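2,3-dihydroxy-2,3-dihydrophenylpropionate dehydrogenase (Pseudomonas sp. MC1, PDB 5XTF) oxidises the cis-dihydrodiol of naphthalene to 1,2-dihydroxynaphthalene with NAD(+) as hydride acceptor, as a tetrameric short-chain dehydrogenase/reductase of aromatic hydrocarbon catabolism. Local coordinates at residues 155-160 with 248-253. Sequence-based numbering, arbitrary orientation.
Sequences VMTASV and APYLLL
The phenol of Y250 donates a hydrogen bond to the hydroxyl of T157, OH to OG1 2.8 Å, and this bond is the polar end of an otherwise apolar contact between strand 155-157 and helix 248-253. OG1 lies at the edge of the tyrosine ring, in its plane, while CG2 of the threonine rests 3.6 Å from Y250 OH. Further back along the ring, V155 CG1 comes within 3.7 Å of Y250 CD1 at an oblique angle. V155 CG1 also meets L253 CD1 at 3.9 Å, and V155 CG2 sits 4.0 Å from L253 CB. With CG1 anti to the backbone N (chi1 -170°), the valine fills the angle between Y250 and L253, residues roughly one helical turn apart.

In the second shell, the strand is held by backbone bonds to its neighbours in the parallel sheet, 100-103 and 195-201, and the side chain of V199, from the latter, touches both Y250 and L253. T157 OG1 is also hydrogen-bonded to OD1 of N104, an NAD(+)-binding residue, and the side chain of Y250 lies close to that of I35, another residue of the cofactor site.

The contact exemplifies the packing of a helix against the central sheet of a Rossmann fold. The axes run nearly antiparallel, at 158° and 9.6 Å apart, a separation that the long tyrosine spans to reach T157. A phenylalanine in place of Y250 would probably leave T157 OG1 without this buried donor. Chemically, because OG1 accepts from the phenol, its own proton is left for N104 OD1, and a short chain of hydrogen bonds runs to the cofactor site from a helix whose A248 and L252 pack on L252 of a second subunit.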
loop_
_atom_site.group_PDB
_atom_site.type_symbol
_atom_site.label_atom_id
_atom_site.label_comp_id
_atom_site.label_asym_id
_atom_site.label_seq_id
_atom_site.Cartn_x
_atom_site.Cartn_y
_atom_site.Cartn_z
ATOM N N VAL B 155 -10.352 -4.821 -17.765
ATOM C CA VAL B 155 -10.765 -4.644 -16.376
ATOM C C VAL B 155 -10.836 -6.019 -15.752
ATOM O O VAL B 155 -11.510 -6.906 -16.287
ATOM C CB VAL B 155 -12.118 -3.933 -16.225
ATOM C CG1 VAL B 155 -12.347 -3.580 -14.759
ATOM C CG2 VAL B 155 -12.179 -2.698 -17.102
ATOM N N MET B 156 -10.132 -6.204 -14.639
ATOM C CA MET B 156 -10.190 -7.428 -13.868
ATOM C C MET B 156 -10.985 -7.199 -12.595
ATOM O O MET B 156 -10.966 -6.111 -12.009
ATOM C CB MET B 156 -8.791 -7.930 -13.508
ATOM C CG MET B 156 -7.998 -8.478 -14.685
ATOM S SD MET B 156 -6.264 -8.769 -14.268
ATOM C CE MET B 156 -5.500 -7.237 -14.772
ATOM N N THR B 157 -11.693 -8.228 -12.173
ATOM C CA THR B 157 -12.312 -8.226 -10.860
ATOM C C THR B 157 -11.275 -8.717 -9.848
ATOM O O THR B 157 -10.818 -9.868 -9.911
ATOM C CB THR B 157 -13.569 -9.101 -10.856
ATOM O OG1 THR B 157 -14.566 -8.531 -11.721
ATOM C CG2 THR B 157 -14.129 -9.240 -9.454
ATOM N N ALA B 158 -10.864 -7.823 -8.953
ATOM C CA ALA B 158 -10.050 -8.184 -7.803
ATOM C C ALA B 158 -10.998 -8.513 -6.661
ATOM O O ALA B 158 -11.954 -9.266 -6.866
ATOM C CB ALA B 158 -9.085 -7.053 -7.444
ATOM N N SER B 159 -10.784 -7.933 -5.479
ATOM C CA SER B 159 -11.575 -8.265 -4.294
ATOM C C SER B 159 -11.121 -7.389 -3.125
ATOM O O SER B 159 -10.008 -6.848 -3.130
ATOM C CB SER B 159 -11.432 -9.759 -3.944
ATOM O OG SER B 159 -12.110 -10.106 -2.756
ATOM N N VAL B 160 -11.991 -7.250 -2.118
ATOM C CA VAL B 160 -11.531 -6.638 -0.871
ATOM C C VAL B 160 -10.442 -7.498 -0.257
ATOM O O VAL B 160 -9.566 -6.996 0.462
ATOM C CB VAL B 160 -12.694 -6.411 0.124
ATOM C CG1 VAL B 160 -13.259 -7.729 0.610
ATOM C CG2 VAL B 160 -12.228 -5.563 1.316
ATOM N N ALA B 248 -20.705 0.653 -11.341
ATOM C CA ALA B 248 -20.232 1.922 -11.888
ATOM C C ALA B 248 -18.719 1.979 -12.100
ATOM O O ALA B 248 -18.303 2.471 -13.161
ATOM C CB ALA B 248 -20.705 3.093 -11.008
ATOM N N PRO B 249 -17.852 1.503 -11.182
ATOM C CA PRO B 249 -16.404 1.578 -11.460
ATOM C C PRO B 249 -15.993 0.850 -12.728
ATOM O O PRO B 249 -15.085 1.316 -13.436
ATOM C CB PRO B 249 -15.761 0.934 -10.215
ATOM C CG PRO B 249 -16.794 1.068 -9.134
ATOM C CD PRO B 249 -18.122 0.956 -9.840
ATOM N N TYR B 250 -16.635 -0.282 -13.041
ATOM C CA TYR B 250 -16.314 -0.976 -14.283
ATOM C C TYR B 250 -16.616 -0.098 -15.490
ATOM O O TYR B 250 -15.800 0.001 -16.411
ATOM C CB TYR B 250 -17.093 -2.282 -14.385
ATOM C CG TYR B 250 -16.719 -3.348 -13.385
ATOM C CD1 TYR B 250 -15.847 -4.374 -13.723
ATOM C CD2 TYR B 250 -17.286 -3.357 -12.127
ATOM C CE1 TYR B 250 -15.544 -5.364 -12.829
ATOM C CE2 TYR B 250 -16.995 -4.334 -11.225
ATOM C CZ TYR B 250 -16.119 -5.337 -11.569
ATOM O OH TYR B 250 -15.838 -6.317 -10.632
ATOM N N LEU B 251 -17.772 0.567 -15.486
ATOM C CA LEU B 251 -18.153 1.420 -16.606
ATOM C C LEU B 251 -17.167 2.563 -16.791
ATOM O O LEU B 251 -16.763 2.866 -17.917
ATOM C CB LEU B 251 -19.554 1.972 -16.381
ATOM C CG LEU B 251 -20.716 1.003 -16.530
ATOM C CD1 LEU B 251 -21.967 1.703 -16.008
ATOM C CD2 LEU B 251 -20.882 0.615 -17.998
ATOM N N LEU B 252 -16.792 3.227 -15.689
ATOM C CA LEU B 252 -15.767 4.265 -15.739
ATOM C C LEU B 252 -14.466 3.731 -16.334
ATOM O O LEU B 252 -13.866 4.362 -17.215
ATOM C CB LEU B 252 -15.518 4.806 -14.326
ATOM C CG LEU B 252 -14.755 6.096 -13.977
ATOM C CD1 LEU B 252 -14.375 6.034 -12.504
ATOM C CD2 LEU B 252 -13.512 6.360 -14.803
ATOM N N LEU B 253 -13.999 2.578 -15.843
ATOM C CA LEU B 253 -12.698 2.052 -16.266
ATOM C C LEU B 253 -12.692 1.588 -17.723
ATOM O O LEU B 253 -11.635 1.592 -18.365
ATOM C CB LEU B 253 -12.261 0.904 -15.349
ATOM C CG LEU B 253 -11.922 1.221 -13.888
ATOM C CD1 LEU B 253 -11.657 -0.078 -13.106
ATOM C CD2 LEU B 253 -10.734 2.157 -13.773
#